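Local coordinates for tyrocidine synthase 2 (Brevibacillus parabrevis, PDB 6TA8), which belongs to the nonribosomal peptide synthetases, large multidomain enzymes, and is represented here by a domain of the condensation family, at residues A[261-264]-A[265-268]; A[460-463]-A[464-468]; A[268-272]-A[273-277]; A[453-456]-A[457-461]. One frame throughout, in Å; residues are numbered along the deposited sequence.

Interaction 1. Residues A[261-264]-A[265-268]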
loop_
_atom_site.group_PDB
_atom_site.type_symbol
_atom_site.label_atom_id
_atom_site.label_comp_id
_atom_site.label_asym_id
_atom_site.label_seq_id
_atom_site.Cartn_x
_atom_site.Cartn_y
_atom_site.Cartn_z
ATOM N N GLN A 261 -0.029 25.242 -3.252
ATOM C CA GLN A 261 -1.349 24.644 -3.084
ATOM C C GLN A 261 -1.323 23.496 -2.084
ATOM O O GLN A 261 -2.317 23.260 -1.388
ATOM C CB GLN A 261 -1.883 24.154 -4.430
ATOM C CG GLN A 261 -2.335 25.256 -5.372
ATOM C CD GLN A 261 -2.499 24.766 -6.798
ATOM O OE1 GLN A 261 -1.984 23.711 -7.167
ATOM N NE2 GLN A 261 -3.220 25.532 -7.609
ATOM N N THR A 262 -0.202 22.777 -1.997
ATOM C CA THR A 262 -0.120 21.630 -1.099
ATOM C C THR A 262 0.016 22.061 0.356
ATOM O O THR A 262 -0.655 21.505 1.234
ATOM C CB THR A 262 1.052 20.732 -1.497
ATOM O OG1 THR A 262 1.004 20.475 -2.905
ATOM C CG2 THR A 262 0.987 19.412 -0.747
ATOM N N GLU A 263 0.880 23.041 0.635
ATOM C CA GLU A 263 1.050 23.503 2.009
ATOM C C GLU A 263 -0.207 24.182 2.532
ATOM O O GLU A 263 -0.491 24.116 3.734
ATOM C CB GLU A 263 2.250 24.445 2.108
ATOM C CG GLU A 263 3.540 23.757 2.525
ATOM C CD GLU A 263 3.512 23.288 3.968
ATOM O OE1 GLU A 263 3.012 24.042 4.829
ATOM O OE2 GLU A 263 3.986 22.165 4.240
ATOM N N ASN A 264 -0.967 24.844 1.654
ATOM C CA ASN A 264 -2.282 25.337 2.047
ATOM C C ASN A 264 -3.188 24.185 2.459
ATOM O O ASN A 264 -3.939 24.289 3.437
ATOM C CB ASN A 264 -2.912 26.132 0.903
ATOM C CG ASN A 264 -2.304 27.512 0.745
ATOM O OD1 ASN A 264 -1.224 27.792 1.267
ATOM N ND2 ASN A 264 -2.998 28.383 0.020
ATOM N N LEU A 265 -3.123 23.070 1.727
ATOM C CA LEU A 265 -3.893 21.884 2.076
ATOM C C LEU A 265 -3.379 21.216 3.345
ATOM O O LEU A 265 -4.135 20.489 3.998
ATOM C CB LEU A 265 -3.873 20.893 0.908
ATOM C CG LEU A 265 -4.870 19.732 0.898
ATOM C CD1 LEU A 265 -5.361 19.469 -0.516
ATOM C CD2 LEU A 265 -4.239 18.479 1.473
ATOM N N LEU A 266 -2.122 21.455 3.714
ATOM C CA LEU A 266 -1.514 20.810 4.871
ATOM C C LEU A 266 -1.538 21.665 6.129
ATOM O O LEU A 266 -1.537 21.114 7.235
ATOM C CB LEU A 266 -0.060 20.431 4.562
ATOM C CG LEU A 266 0.185 19.296 3.567
ATOM C CD1 LEU A 266 1.651 19.258 3.155
ATOM C CD2 LEU A 266 -0.238 17.968 4.165
ATOM N N ARG A 267 -1.563 22.993 5.993
ATOM C CA ARG A 267 -1.372 23.881 7.130
ATOM C C ARG A 267 -2.497 24.880 7.359
ATOM O O ARG A 267 -2.634 25.367 8.487
ATOM C CB ARG A 267 -0.057 24.664 6.978
ATOM C CG ARG A 267 1.139 24.029 7.669
ATOM C CD ARG A 267 1.602 24.864 8.855
ATOM N NE ARG A 267 0.503 25.205 9.754
ATOM C CZ ARG A 267 -0.087 24.346 10.580
ATOM N NH1 ARG A 267 -1.081 24.753 11.359
ATOM N NH2 ARG A 267 0.317 23.084 10.635
ATOM N N HIS A 268 -3.301 25.201 6.345
ATOM C CA HIS A 268 -4.223 26.324 6.435
ATOM C C HIS A 268 -5.688 25.967 6.214
ATOM O O HIS A 268 -6.542 26.856 6.323
ATOM C CB HIS A 268 -3.821 27.416 5.430
ATOM C CG HIS A 268 -2.412 27.896 5.592
ATOM N ND1 HIS A 268 -1.326 27.189 5.122
ATOM C CD2 HIS A 268 -1.912 29.015 6.167
ATOM C CE1 HIS A 268 -0.217 27.850 5.402
ATOM N NE2 HIS A 268 -0.545 28.962 6.036
#
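Glu263 and His268 meet where the helix of residues 259-267 runs out, and every hydrogen bond here is accepted by a main-chain carbonyl. Glu263 O is shared by three donors: the bond from Arg267 N is short at 2.7 Å, whereas Leu266 N (3.1 Å) and His268 ND1 (3.5 Å) add only weak ones. The imidazole reaches back because its CG stands anti to the carbonyl carbon (chi1 -56°), which brings the ND1 edge of the ring up to Glu263 O nearly in the ring plane. One residue on, His268 N bonds Asn264 O at 3.1 Å from well above the carbonyl plane, just where His268 leaves helical geometry. Leu265 N to Gln261 O is an ordinary helical bond.

One nonpolar touch joins the segments: Thr262 CG2 lies beside Leu266 CD1 at 4.0 Å, the side chains pointing the same way. Thr262 OG1 is engaged elsewhere, by Thr258 O and Leu432 N. The pair faces Ile427 of strand 421-428. Within the condensation-type domain this helix lies against helix 445-466, Gln261 on Leu460 and Leu265 on Ile463.

Charged groups lie on the exposed flank. Glu263 bends at its second torsion (chi2 -69°) and runs alongside Arg267, where OE1 meets the methylene CG at 3.4 Å. The guanidinium bends away, leaving Glu263 OE1 and Arg267 NE 5.6 Å apart. Their attraction is therefore probably diffuse, which leaves the backbone bonds of Arg267 N and His268 N, with the imidazole as a weak third donor, as the specific links at the helix end.

Interaction 2. Residues A[460-463]-A[464-468]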
loop_
_atom_site.group_PDB
_atom_site.type_symbol
_atom_site.label_atom_id
_atom_site.label_comp_id
_atom_site.label_asym_id
_atom_site.label_seq_id
_atom_site.Cartn_x
_atom_site.Cartn_y
_atom_site.Cartn_z
ATOM N N LEU A 460 -8.974 22.011 -5.610
ATOM C CA LEU A 460 -8.705 23.443 -5.547
ATOM C C LEU A 460 -9.899 24.213 -5.004
ATOM O O LEU A 460 -9.724 25.244 -4.344
ATOM C CB LEU A 460 -8.321 23.966 -6.931
ATOM C CG LEU A 460 -7.132 23.279 -7.605
ATOM C CD1 LEU A 460 -6.988 23.750 -9.044
ATOM C CD2 LEU A 460 -5.855 23.533 -6.821
ATOM N N GLY A 461 -11.117 23.735 -5.267
ATOM C CA GLY A 461 -12.293 24.403 -4.744
ATOM C C GLY A 461 -12.453 24.244 -3.247
ATOM O O GLY A 461 -13.004 25.125 -2.581
ATOM N N ILE A 462 -11.973 23.128 -2.693
ATOM C CA ILE A 462 -12.094 22.900 -1.258
ATOM C C ILE A 462 -11.069 23.725 -0.489
ATOM O O ILE A 462 -11.398 24.351 0.525
ATOM C CB ILE A 462 -11.966 21.397 -0.946
ATOM C CG1 ILE A 462 -13.229 20.652 -1.381
ATOM C CG2 ILE A 462 -11.707 21.174 0.535
ATOM C CD1 ILE A 462 -13.169 19.160 -1.143
ATOM N N ILE A 463 -9.817 23.746 -0.955
ATOM C CA ILE A 463 -8.782 24.484 -0.237
ATOM C C ILE A 463 -9.047 25.983 -0.288
ATOM O O ILE A 463 -8.750 26.704 0.672
ATOM C CB ILE A 463 -7.387 24.137 -0.790
ATOM C CG1 ILE A 463 -7.295 24.463 -2.281
ATOM C CG2 ILE A 463 -7.073 22.671 -0.549
ATOM C CD1 ILE A 463 -5.954 25.024 -2.706
ATOM N N GLU A 464 -9.608 26.481 -1.391
ATOM C CA GLU A 464 -9.963 27.891 -1.477
ATOM C C GLU A 464 -11.249 28.210 -0.725
ATOM O O GLU A 464 -11.457 29.367 -0.343
ATOM C CB GLU A 464 -10.091 28.314 -2.942
ATOM C CG GLU A 464 -8.783 28.236 -3.715
ATOM C CD GLU A 464 -8.977 28.395 -5.210
ATOM O OE1 GLU A 464 -9.817 29.222 -5.620
ATOM O OE2 GLU A 464 -8.288 27.688 -5.978
ATOM N N HIS A 465 -12.110 27.216 -0.506
ATOM C CA HIS A 465 -13.294 27.427 0.319
ATOM C C HIS A 465 -12.964 27.301 1.801
ATOM O O HIS A 465 -13.484 28.063 2.623
ATOM C CB HIS A 465 -14.393 26.437 -0.070
ATOM C CG HIS A 465 -15.341 26.117 1.043
ATOM N ND1 HIS A 465 -16.282 27.015 1.499
ATOM C CD2 HIS A 465 -15.495 24.999 1.791
ATOM C CE1 HIS A 465 -16.975 26.465 2.480
ATOM N NE2 HIS A 465 -16.517 25.241 2.677
ATOM N N CYS A 466 -12.097 26.349 2.158
ATOM C CA CYS A 466 -11.715 26.158 3.552
ATOM C C CYS A 466 -10.743 27.220 4.047
ATOM O O CYS A 466 -10.621 27.409 5.262
ATOM C CB CYS A 466 -11.099 24.770 3.744
ATOM S SG CYS A 466 -12.266 23.404 3.547
ATOM N N MET A 467 -10.046 27.910 3.142
ATOM C CA MET A 467 -9.169 29.001 3.547
ATOM C C MET A 467 -9.923 30.305 3.755
ATOM O O MET A 467 -9.419 31.193 4.453
ATOM C CB MET A 467 -8.062 29.207 2.511
ATOM C CG MET A 467 -6.759 28.506 2.854
ATOM S SD MET A 467 -5.545 28.616 1.528
ATOM C CE MET A 467 -5.643 30.359 1.127
ATOM N N ALA A 468 -11.111 30.442 3.166
ATOM C CA ALA A 468 -11.922 31.633 3.390
ATOM C C ALA A 468 -12.664 31.575 4.717
ATOM O O ALA A 468 -12.942 32.622 5.312
ATOM C CB ALA A 468 -12.913 31.819 2.240
#
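Glu464 folds back along the carbonyl of Leu460, one turn earlier in the helix. Its CB lies 3.4 Å from Leu460 O. With the first torsion at -65°, which sets CG beside its own backbone N, the chain stays near that oxygen, and CG comes to 3.2 Å of it. The chain is extended beyond CG, yet CD still passes Leu460 O closely. At the tip, OE2 stands 3.3 Å from the same Leu460 O, two acceptors near each other, and 3.8 Å from Leu460 CB; OE1 is the more distant carboxylate oxygen. Meanwhile Glu464 N makes the regular bond to Leu460 O, which has both a backbone donor and a carboxylate close by.

This is the last part of the long helix 445-466, which packs in the C-terminal lobe of the condensation-type fold against helices 259-267, 277-293 and 339-351. On its buried side Ile462 CG2 touches Cys466 SG at 3.8 Å, and both residues reach Ile343. Cys466 N bonds Ile462 O at 2.7 Å and 160°, nearly along the C=O axis, while SG sits 3.3 Å from that oxygen. The neighbouring bonds are weaker: His465 N has two weak ones, to Gly461 O and Ile462 O, and Met467 N to Ile463 O is weak too. The Met467 side chain turns to Val269 and Asn264. Of the His465 side chain, CB is the part close to Gly461 O, while the imidazole points to Tyr273, its NE2 hydrogen-bonded to OH.

Interaction 3. Residues A[268-272]-A[273-277]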
loop_
_atom_site.group_PDB
_atom_site.type_symbol
_atom_site.label_atom_id
_atom_site.label_comp_id
_atom_site.label_asym_id
_atom_site.label_seq_id
_atom_site.Cartn_x
_atom_site.Cartn_y
_atom_site.Cartn_z
ATOM N N HIS A 268 -3.301 25.201 6.345
ATOM C CA HIS A 268 -4.223 26.324 6.435
ATOM C C HIS A 268 -5.688 25.967 6.214
ATOM O O HIS A 268 -6.542 26.856 6.323
ATOM C CB HIS A 268 -3.821 27.416 5.430
ATOM C CG HIS A 268 -2.412 27.896 5.592
ATOM N ND1 HIS A 268 -1.326 27.189 5.122
ATOM C CD2 HIS A 268 -1.912 29.015 6.167
ATOM C CE1 HIS A 268 -0.217 27.850 5.402
ATOM N NE2 HIS A 268 -0.545 28.962 6.036
ATOM N N VAL A 269 -6.014 24.714 5.909
ATOM C CA VAL A 269 -7.394 24.327 5.630
ATOM C C VAL A 269 -7.926 23.269 6.583
ATOM O O VAL A 269 -9.138 23.001 6.566
ATOM C CB VAL A 269 -7.565 23.842 4.174
ATOM C CG1 VAL A 269 -7.057 24.887 3.194
ATOM C CG2 VAL A 269 -6.863 22.510 3.974
ATOM N N HIS A 270 -7.080 22.658 7.413
ATOM C CA HIS A 270 -7.530 21.541 8.235
ATOM C C HIS A 270 -8.451 22.009 9.356
ATOM O O HIS A 270 -9.595 21.554 9.466
ATOM C CB HIS A 270 -6.324 20.789 8.801
ATOM C CG HIS A 270 -5.766 19.757 7.872
ATOM N ND1 HIS A 270 -6.408 19.374 6.714
ATOM C CD2 HIS A 270 -4.627 19.028 7.929
ATOM C CE1 HIS A 270 -5.689 18.455 6.098
ATOM N NE2 HIS A 270 -4.602 18.226 6.814
ATOM N N HIS A 271 -7.976 22.934 10.186
ATOM C CA HIS A 271 -8.637 23.269 11.442
ATOM C C HIS A 271 -9.848 24.186 11.275
ATOM O O HIS A 271 -10.385 24.656 12.284
ATOM C CB HIS A 271 -7.626 23.899 12.404
ATOM C CG HIS A 271 -6.473 23.003 12.736
ATOM N ND1 HIS A 271 -5.414 23.409 13.519
ATOM C CD2 HIS A 271 -6.214 21.719 12.391
ATOM C CE1 HIS A 271 -4.552 22.415 13.640
ATOM N NE2 HIS A 271 -5.014 21.378 12.965
ATOM N N ALA A 272 -10.291 24.453 10.045
ATOM C CA ALA A 272 -11.556 25.156 9.860
ATOM C C ALA A 272 -12.736 24.203 10.003
ATOM O O ALA A 272 -13.776 24.572 10.559
ATOM C CB ALA A 272 -11.585 25.850 8.498
ATOM N N TYR A 273 -12.589 22.979 9.499
ATOM C CA TYR A 273 -13.511 21.888 9.777
ATOM C C TYR A 273 -12.908 20.856 10.719
ATOM O O TYR A 273 -13.597 19.900 11.093
ATOM C CB TYR A 273 -13.940 21.207 8.471
ATOM C CG TYR A 273 -14.819 22.054 7.579
ATOM C CD1 TYR A 273 -14.265 22.947 6.671
ATOM C CD2 TYR A 273 -16.203 21.952 7.638
ATOM C CE1 TYR A 273 -15.065 23.721 5.852
ATOM C CE2 TYR A 273 -17.011 22.722 6.822
ATOM C CZ TYR A 273 -16.437 23.604 5.930
ATOM O OH TYR A 273 -17.237 24.372 5.117
ATOM N N HIS A 274 -11.653 21.040 11.118
ATOM C CA HIS A 274 -10.882 20.076 11.903
ATOM C C HIS A 274 -11.043 18.664 11.343
ATOM O O HIS A 274 -11.512 17.738 12.003
ATOM C CB HIS A 274 -11.247 20.144 13.383
ATOM C CG HIS A 274 -10.212 20.831 14.219
ATOM N ND1 HIS A 274 -9.011 20.238 14.548
ATOM C CD2 HIS A 274 -10.187 22.065 14.775
ATOM C CE1 HIS A 274 -8.295 21.075 15.279
ATOM N NE2 HIS A 274 -8.986 22.190 15.431
ATOM N N THR A 275 -10.638 18.527 10.084
ATOM C CA THR A 275 -10.671 17.266 9.368
ATOM C C THR A 275 -9.286 16.630 9.376
ATOM O O THR A 275 -8.345 17.119 10.005
ATOM C CB THR A 275 -11.155 17.477 7.930
ATOM O OG1 THR A 275 -10.363 18.497 7.306
ATOM C CG2 THR A 275 -12.615 17.895 7.913
ATOM N N GLU A 276 -9.167 15.518 8.666
ATOM C CA GLU A 276 -7.888 14.897 8.369
ATOM C C GLU A 276 -7.736 14.804 6.855
ATOM O O GLU A 276 -8.604 15.245 6.096
ATOM C CB GLU A 276 -7.774 13.524 9.039
ATOM C CG GLU A 276 -8.124 13.520 10.527
ATOM C CD GLU A 276 -7.035 14.121 11.406
ATOM O OE1 GLU A 276 -6.058 14.683 10.867
ATOM O OE2 GLU A 276 -7.160 14.029 12.646
ATOM N N MET A 277 -6.617 14.227 6.415
ATOM C CA MET A 277 -6.332 14.175 4.984
ATOM C C MET A 277 -7.376 13.356 4.236
ATOM O O MET A 277 -7.821 13.748 3.150
ATOM C CB MET A 277 -4.937 13.604 4.746
ATOM C CG MET A 277 -4.590 13.456 3.279
ATOM S SD MET A 277 -4.332 15.048 2.479
ATOM C CE MET A 277 -2.954 15.673 3.434
#
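His271 and His274 lay their imidazoles against each other in an offset stack across a helix-ending turn. The turn closes the short, weakly bonded helix around 270-273 and leads into helix 277-293: His274 takes positive phi, and Thr275 N bonds back to His270 O at 3.3 Å, a six-to-one link of the kind found in Schellman motifs. Tyr273 N reaches the same oxygen, but weakly.

The closest side-chain packing is on the outward flank. The two rings are almost parallel, 5° between planes, with centroids 4.3 Å apart. They are slipped, so that His274 CE1 lies over the rim of the His271 face, 3.6 Å from CD2 of His271. Next to this overlap His271 CB sits over the His274 ring in a CH-pi contact, 4.0 Å from its centroid. Both residues are exposed, and His271 ND1 and His274 NE2 are 4.2 Å apart; protonation of both rings at once would probably be disfavoured.

The inward flank is looser in its side-chain contacts. Tyr273 leaves the turn for the neighbouring helices, bonding His465 through its hydroxyl and resting on Pro340. His270 and Thr275 cross at about a right angle, both touching Leu280, and the Thr275 carbonyl oxygen lies over the rim of one face of the His270 ring. Thr275 places OG1 between its own N and carbonyl carbon (chi1 53°), on the His270 side. Buried there, both heteroatoms lack a polar partner in the model: His270 ND1 and Thr275 OG1 are still 4.1 Å apart.

Interaction 4. Residues A[453-456]-A[457-461]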
loop_
_atom_site.group_PDB
_atom_site.type_symbol
_atom_site.label_atom_id
_atom_site.label_comp_id
_atom_site.label_asym_id
_atom_site.label_seq_id
_atom_site.Cartn_x
_atom_site.Cartn_y
_atom_site.Cartn_z
ATOM N N ASP A 453 -9.154 15.678 -14.208
ATOM C CA ASP A 453 -9.342 17.124 -14.224
ATOM C C ASP A 453 -10.545 17.538 -13.387
ATOM O O ASP A 453 -10.556 18.637 -12.820
ATOM C CB ASP A 453 -9.490 17.622 -15.662
ATOM C CG ASP A 453 -8.233 17.405 -16.485
ATOM O OD1 ASP A 453 -7.218 16.952 -15.916
ATOM O OD2 ASP A 453 -8.260 17.687 -17.702
ATOM N N SER A 454 -11.564 16.679 -13.299
ATOM C CA SER A 454 -12.687 16.955 -12.411
ATOM C C SER A 454 -12.305 16.745 -10.951
ATOM O O SER A 454 -12.880 17.383 -10.062
ATOM C CB SER A 454 -13.881 16.073 -12.781
ATOM O OG SER A 454 -14.312 16.326 -14.107
ATOM N N TYR A 455 -11.344 15.857 -10.689
ATOM C CA TYR A 455 -10.867 15.657 -9.325
ATOM C C TYR A 455 -10.014 16.828 -8.855
ATOM O O TYR A 455 -9.989 17.135 -7.658
ATOM C CB TYR A 455 -10.080 14.348 -9.238
ATOM C CG TYR A 455 -9.693 13.939 -7.835
ATOM C CD1 TYR A 455 -10.567 14.115 -6.770
ATOM C CD2 TYR A 455 -8.454 13.366 -7.576
ATOM C CE1 TYR A 455 -10.214 13.739 -5.489
ATOM C CE2 TYR A 455 -8.095 12.986 -6.298
ATOM C CZ TYR A 455 -8.979 13.175 -5.258
ATOM O OH TYR A 455 -8.627 12.799 -3.983
ATOM N N ARG A 456 -9.318 17.496 -9.777
ATOM C CA ARG A 456 -8.499 18.644 -9.407
ATOM C C ARG A 456 -9.348 19.893 -9.197
ATOM O O ARG A 456 -9.095 20.668 -8.267
ATOM C CB ARG A 456 -7.432 18.893 -10.472
ATOM C CG ARG A 456 -6.785 20.265 -10.394
ATOM C CD ARG A 456 -5.455 20.290 -11.120
ATOM N NE ARG A 456 -5.551 19.717 -12.459
ATOM C CZ ARG A 456 -4.509 19.503 -13.254
ATOM N NH1 ARG A 456 -3.286 19.813 -12.846
ATOM N NH2 ARG A 456 -4.688 18.977 -14.459
ATOM N N LYS A 457 -10.360 20.103 -10.043
ATOM C CA LYS A 457 -11.218 21.274 -9.912
ATOM C C LYS A 457 -12.035 21.265 -8.628
ATOM O O LYS A 457 -12.602 22.302 -8.269
ATOM C CB LYS A 457 -12.151 21.385 -11.121
ATOM C CG LYS A 457 -13.352 20.453 -11.088
ATOM C CD LYS A 457 -14.543 21.078 -11.797
ATOM C CE LYS A 457 -15.655 20.064 -12.022
ATOM N NZ LYS A 457 -15.306 19.075 -13.080
ATOM N N HIS A 458 -12.112 20.131 -7.933
ATOM C CA HIS A 458 -12.753 20.063 -6.627
ATOM C C HIS A 458 -11.764 20.139 -5.476
ATOM O O HIS A 458 -12.118 20.638 -4.403
ATOM C CB HIS A 458 -13.577 18.776 -6.506
ATOM C CG HIS A 458 -14.827 18.781 -7.328
ATOM N ND1 HIS A 458 -14.923 18.134 -8.541
ATOM C CD2 HIS A 458 -16.032 19.361 -7.115
ATOM C CE1 HIS A 458 -16.134 18.311 -9.038
ATOM N NE2 HIS A 458 -16.827 19.052 -8.192
ATOM N N LEU A 459 -10.534 19.655 -5.669
ATOM C CA LEU A 459 -9.502 19.831 -4.653
ATOM C C LEU A 459 -9.149 21.304 -4.492
ATOM O O LEU A 459 -9.034 21.809 -3.369
ATOM C CB LEU A 459 -8.260 19.017 -5.015
ATOM C CG LEU A 459 -8.300 17.517 -4.722
ATOM C CD1 LEU A 459 -7.033 16.843 -5.228
ATOM C CD2 LEU A 459 -8.487 17.268 -3.236
ATOM N N LEU A 460 -8.974 22.011 -5.610
ATOM C CA LEU A 460 -8.705 23.443 -5.547
ATOM C C LEU A 460 -9.899 24.213 -5.004
ATOM O O LEU A 460 -9.724 25.244 -4.344
ATOM C CB LEU A 460 -8.321 23.966 -6.931
ATOM C CG LEU A 460 -7.132 23.279 -7.605
ATOM C CD1 LEU A 460 -6.988 23.750 -9.044
ATOM C CD2 LEU A 460 -5.855 23.533 -6.821
ATOM N N GLY A 461 -11.117 23.735 -5.267
ATOM C CA GLY A 461 -12.293 24.403 -4.744
ATOM C C GLY A 461 -12.453 24.244 -3.247
ATOM O O GLY A 461 -13.004 25.125 -2.581
#
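Tyr455 offers one ring face to Leu459, whose CD1 lies 4.2 Å from the ring centroid and 15° off the normal, displaced toward the CE2 side: a CH-pi contact across one helical turn. The phenol hydroxyl continues past it to bond Leu281 O, so the ring and Leu459, which rests on Ala284, help to pack helix 445-466 against helix 277-293. The second flat group, the His458 imidazole, works by its edge. Its ND1 donates to Ser454 O at 2.7 Å and 155°, the oxygen lying a little out of the ring plane.

The helix is kinked here: His458 N makes no bond to the preceding turn. A first torsion of -72° folds the imidazole back along the helix, where it supplies the donor that the backbone does not. Helical bonds stand on both sides of it: Lys457 N to Asp453 O, Leu459 N to Tyr455 O, and Leu460 N to Arg456 O at 3.0 Å, the last essentially straight. Gly461 N is a second gap, again without a bond to the turn before.

On the more exposed flank Arg456 lies alongside Leu460, its CG 3.7 Å from Leu460 CD1. Farther out, Arg456 turns NH2 toward Asp453 OD1, a long salt bridge of 3.6 Å. Lys457 curls back over Ser454, bent at its second and fourth torsions, and its CG passes 3.3 Å from Ser454 O. Ser454 OG is already bonded to Ser450 O; Lys457 NZ ends 3.1 Å from Ser454 OG.

Interactions 2 and 4 are successive reaches of helix 445-466 and share Leu460 and Gly461; interactions 1 and 3 follow each other along 261-277 and share His268. The two groups pack together: Leu265 meets Ile463, and the probable Tyr273-His465 hydrogen bond joins interaction 3 to interaction 2. Interactions 3 and 4 do not touch, their centres about 17 Å apart. Interaction 3 is a surface contact, marked by a ring stack; the other three are partly buried, combining backbone helix bonds and apolar touches with charged residues on their exposed flanks. Histidine differs with place: a weak extra donor in interaction 1, a stacking pair in 3, a backbone substitute in 4.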